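Local coordinates for probable protein phosphatase 2C 50 (Oryza sativa subsp. japonica, PDB 5ZCG), which is probably a metal-dependent protein serine/threonine phosphatase of the PP2C family, removing phosphate groups from phosphorylated proteins, at residues C110-D115 against V226-E231; V158-D163 against A176-H181. The protein carries 5 engineered substitutions. All coordinates share one frame; numbering follows the deposited sequence.

Contact 1. Residues C110-D115 against V226-E231; sequences CFQRVD and VIPKPE
The carboxylate of Asp115, lying against the ring of Pro228, is gripped at both oxygens: OD1 accepts a hydrogen bond from Gly218 N, and OD2 forms a salt bridge with Lys223. Its polar ends being thus satisfied although buried, the group can offer its carbon skeleton to proline. Asp115 CG comes within 3.6 Å of Pro228 CG, the two side chains meeting at about a right angle. With CG anti to its backbone N (chi1 -172°), Asp115 directs the carboxylate from the helix toward the loop. Gln112, one helical turn back on the same face, bends at chi2 and brings its amide to the same ring carbon, OE1 lying 3.6 Å from Pro228 CG. Phe111 fills the deeper end. Pro230 lies over one face of its ring, with CB 4.1 Å from the centroid and 29° off the normal, a CH-pi contact. The carbonyl of Pro228 stands at the ring's edge, its O 3.4 Å from Phe111 CB. A compact, rigid proline ring suits both places, at Pro228 against the ends of two side chains and at Pro230 over an aromatic face. Phe111 also touches Ala146 and Val148 of strand 143-151 and Ala159 and Cys161 of strand 155-161. Helix 99-118 thus packs on a sheet while the loop leading into strand 231-236 runs along its flank, as expected of the helix-flanked beta sandwich of the PP2C fold.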
# COMPACT_ATOMS: atom_id res chain seq x y z
N CYS A 110 15.92 -5.19 3.93
CA CYS A 110 14.87 -6.20 4.06
C CYS A 110 13.59 -5.76 3.35
O CYS A 110 13.00 -6.52 2.57
CB CYS A 110 14.60 -6.47 5.54
SG CYS A 110 12.99 -7.23 5.89
N PHE A 111 13.16 -4.52 3.59
CA PHE A 111 11.94 -4.02 2.95
C PHE A 111 12.11 -3.96 1.43
O PHE A 111 11.19 -4.31 0.68
CB PHE A 111 11.57 -2.65 3.50
CG PHE A 111 10.77 -2.70 4.79
CD1 PHE A 111 11.07 -3.62 5.78
CD2 PHE A 111 9.72 -1.81 5.00
CE1 PHE A 111 10.33 -3.66 6.96
CE2 PHE A 111 8.98 -1.85 6.18
CZ PHE A 111 9.29 -2.77 7.16
N GLN A 112 13.29 -3.53 0.96
CA GLN A 112 13.55 -3.47 -0.47
C GLN A 112 13.55 -4.86 -1.09
O GLN A 112 13.10 -5.04 -2.22
CB GLN A 112 14.88 -2.77 -0.73
CG GLN A 112 15.23 -2.59 -2.20
CD GLN A 112 14.25 -1.68 -2.92
OE1 GLN A 112 14.19 -0.48 -2.65
NE2 GLN A 112 13.47 -2.25 -3.84
N ARG A 113 14.07 -5.85 -0.36
CA ARG A 113 14.10 -7.21 -0.89
C ARG A 113 12.69 -7.78 -1.00
O ARG A 113 12.35 -8.42 -2.01
CB ARG A 113 14.97 -8.10 0.01
CG ARG A 113 14.80 -9.59 -0.23
CD ARG A 113 15.59 -10.06 -1.45
NE ARG A 113 16.91 -9.43 -1.53
CZ ARG A 113 17.96 -9.79 -0.81
NH1 ARG A 113 17.86 -10.80 0.05
NH2 ARG A 113 19.12 -9.16 -0.95
N VAL A 114 11.86 -7.55 0.01
CA VAL A 114 10.46 -7.98 -0.10
C VAL A 114 9.77 -7.27 -1.26
O VAL A 114 9.03 -7.89 -2.04
CB VAL A 114 9.72 -7.77 1.23
CG1 VAL A 114 8.23 -7.98 1.05
CG2 VAL A 114 10.27 -8.71 2.29
N ASP A 115 10.02 -5.96 -1.42
CA ASP A 115 9.44 -5.23 -2.54
C ASP A 115 9.87 -5.83 -3.87
O ASP A 115 9.05 -6.04 -4.77
CB ASP A 115 9.83 -3.75 -2.45
CG ASP A 115 9.11 -2.89 -3.48
OD1 ASP A 115 7.89 -2.64 -3.32
OD2 ASP A 115 9.76 -2.45 -4.46
N VAL A 226 6.42 6.39 -5.12
CA VAL A 226 6.12 5.60 -3.93
C VAL A 226 7.25 4.60 -3.75
O VAL A 226 7.50 3.76 -4.62
CB VAL A 226 4.75 4.90 -4.06
CG1 VAL A 226 4.44 4.10 -2.80
CG2 VAL A 226 3.65 5.93 -4.32
N ILE A 227 7.95 4.67 -2.62
CA ILE A 227 9.16 3.88 -2.41
C ILE A 227 8.93 2.96 -1.22
O ILE A 227 8.10 3.24 -0.34
CB ILE A 227 10.40 4.79 -2.21
CG1 ILE A 227 10.12 5.83 -1.12
CG2 ILE A 227 10.81 5.44 -3.52
CD1 ILE A 227 11.37 6.51 -0.60
N PRO A 228 9.68 1.85 -1.14
CA PRO A 228 9.51 0.93 -0.01
C PRO A 228 10.52 1.16 1.10
O PRO A 228 10.86 0.22 1.83
CB PRO A 228 9.72 -0.44 -0.66
CG PRO A 228 10.77 -0.16 -1.74
CD PRO A 228 10.60 1.30 -2.17
N LYS A 229 10.99 2.39 1.26
CA LYS A 229 12.06 2.67 2.20
C LYS A 229 11.47 2.97 3.57
O LYS A 229 10.69 3.92 3.70
CB LYS A 229 12.92 3.83 1.74
CG LYS A 229 13.87 4.35 2.81
CD LYS A 229 15.19 4.81 2.21
CE LYS A 229 16.12 5.38 3.27
NZ LYS A 229 16.71 4.31 4.12
N PRO A 230 11.82 2.22 4.61
CA PRO A 230 11.22 2.45 5.92
C PRO A 230 11.98 3.51 6.71
O PRO A 230 13.15 3.80 6.46
CB PRO A 230 11.36 1.08 6.61
CG PRO A 230 12.63 0.52 6.03
CD PRO A 230 12.74 1.07 4.61
N GLU A 231 11.26 4.14 7.63
CA GLU A 231 11.85 4.98 8.65
C GLU A 231 11.99 4.15 9.92
O GLU A 231 11.04 3.47 10.33
CB GLU A 231 11.01 6.23 8.90
CG GLU A 231 11.47 7.45 8.11
CD GLU A 231 10.52 8.62 8.21
OE1 GLU A 231 10.29 9.12 9.33
OE2 GLU A 231 9.99 9.05 7.15

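Contact 2. Residues V158-D163 against A176-H181; sequences VANCGD and ALSIDH
From Val158 to Asp163 the chain runs 36° from the direction of Leu177 to His181, and the CA atoms close in from 6.8 Å between Val158 and Leu177 to 4.6 Å between Asp163 and Asp180. At the close end His181, its CG anti to the carbonyl carbon (chi1 -68°), turns ND1 onto Gly162. Gly162 N donates to His181 ND1 at 3.0 Å, nearly straight (177°) and in the ring plane, while His181 N donates to Gly162 O at 3.0 Å from above the carbonyl plane. At the backbone angles of Gly162, a CB would collide with the preceding carbonyl oxygen. At the ring edge, His181 CE1 lies 3.2 Å from Asn160 O, and NE2 is hydrogen-bonded to Glu231 OE2. A phenylalanine in place of His181 would probably leave Gly162 N and Glu231 without their ring-nitrogen partners. Farther back, Asn160 CB packs on Ser178 CB (3.5 Å) and Val158 CG2 on Leu177 CD1. A water bridges Asp163 O and Asp180 OD2, the latter also salt-bridged to Arg165. Because ND1 accepts, the proton probably sits on NE2, consistent with a neutral ring fixing the turn before Asp163, whose side chain lies about 6 Å from a magnesium ion.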
# COMPACT_ATOMS: atom_id res chain seq x y z
N VAL A 158 11.58 -0.16 15.59
CA VAL A 158 10.40 0.02 14.75
C VAL A 158 10.85 0.41 13.36
O VAL A 158 11.68 1.31 13.20
CB VAL A 158 9.44 1.06 15.34
CG1 VAL A 158 8.45 1.50 14.28
CG2 VAL A 158 8.73 0.48 16.56
N ALA A 159 10.30 -0.26 12.35
CA ALA A 159 10.46 0.14 10.96
C ALA A 159 9.08 0.37 10.37
O ALA A 159 8.24 -0.53 10.39
CB ALA A 159 11.22 -0.91 10.16
N ASN A 160 8.85 1.57 9.84
CA ASN A 160 7.55 1.93 9.30
C ASN A 160 7.67 2.35 7.85
O ASN A 160 8.55 3.14 7.49
CB ASN A 160 6.91 3.06 10.10
CG ASN A 160 5.63 3.55 9.47
OD1 ASN A 160 4.63 2.82 9.44
ND2 ASN A 160 5.64 4.77 8.95
N CYS A 161 6.76 1.84 7.02
CA CYS A 161 6.66 2.21 5.61
C CYS A 161 5.17 2.30 5.30
O CYS A 161 4.50 1.27 5.16
CB CYS A 161 7.38 1.19 4.73
SG CYS A 161 7.17 1.45 2.97
N GLY A 162 4.65 3.52 5.20
CA GLY A 162 3.24 3.73 4.89
C GLY A 162 2.51 4.53 5.94
O GLY A 162 3.13 5.25 6.72
N ASP A 163 1.18 4.43 5.98
CA ASP A 163 0.38 5.20 6.92
C ASP A 163 -0.24 4.35 8.02
O ASP A 163 -1.16 4.82 8.71
CB ASP A 163 -0.70 6.01 6.19
CG ASP A 163 -1.66 5.14 5.41
OD1 ASP A 163 -1.70 3.91 5.62
OD2 ASP A 163 -2.38 5.70 4.55
N ALA A 176 4.89 8.59 19.83
CA ALA A 176 4.82 8.11 18.45
C ALA A 176 6.16 7.51 18.05
O ALA A 176 7.20 8.18 18.10
CB ALA A 176 4.44 9.26 17.52
N LEU A 177 6.15 6.23 17.66
CA LEU A 177 7.35 5.54 17.21
C LEU A 177 7.46 5.48 15.70
O LEU A 177 8.40 4.87 15.17
CB LEU A 177 7.39 4.12 17.80
CG LEU A 177 7.54 4.04 19.32
CD1 LEU A 177 7.84 2.61 19.76
CD2 LEU A 177 8.63 4.98 19.81
N SER A 178 6.53 6.11 14.99
CA SER A 178 6.52 6.13 13.54
C SER A 178 5.74 7.36 13.10
O SER A 178 4.73 7.71 13.72
CB SER A 178 5.89 4.86 12.97
OG SER A 178 4.49 4.82 13.20
N ILE A 179 6.20 8.00 12.03
CA ILE A 179 5.53 9.15 11.46
C ILE A 179 4.92 8.72 10.13
O ILE A 179 5.63 8.22 9.25
CB ILE A 179 6.49 10.34 11.26
CG1 ILE A 179 7.20 10.66 12.58
CG2 ILE A 179 5.74 11.56 10.77
CD1 ILE A 179 8.70 10.45 12.54
N ASP A 180 3.61 8.92 10.00
CA ASP A 180 2.88 8.50 8.81
C ASP A 180 3.52 9.08 7.55
O ASP A 180 3.87 10.25 7.50
CB ASP A 180 1.42 8.94 8.89
CG ASP A 180 0.68 8.31 10.06
OD1 ASP A 180 1.32 7.60 10.86
OD2 ASP A 180 -0.55 8.53 10.16
N HIS A 181 3.66 8.23 6.53
CA HIS A 181 4.16 8.68 5.24
C HIS A 181 2.98 9.18 4.42
O HIS A 181 2.43 8.50 3.56
CB HIS A 181 4.92 7.56 4.53
CG HIS A 181 6.20 7.19 5.21
ND1 HIS A 181 6.51 5.90 5.57
CD2 HIS A 181 7.24 7.96 5.61
CE1 HIS A 181 7.70 5.88 6.15
NE2 HIS A 181 8.16 7.12 6.19
O HOH W 1 8.06 6.78 10.15
O HOH W 2 -2.59 6.91 9.19

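Both contacts are largely buried, contact 2 closer to the centre of the chain and contact 1 farther out; each has a more exposed edge, at Gln112 in contact 1 and at Ile179 and Asp180 in contact 2. Strand 155-161 connects them: it supplies residues 158-161 to contact 2, and Phe111 and Pro230 of contact 1 pack on it, Phe111 CE2 lying 3.7 Å from Cys161 CB. The backbone joins them too, Glu231 N lying 2.9 Å from Asn160 O in a probable hydrogen bond between paired strands. Their chemistry differs: contact 1 seats proline rings against a helix through van der Waals and CH-pi packing, while contact 2 adds directional hydrogen bonds and a bridging water to its apolar packing.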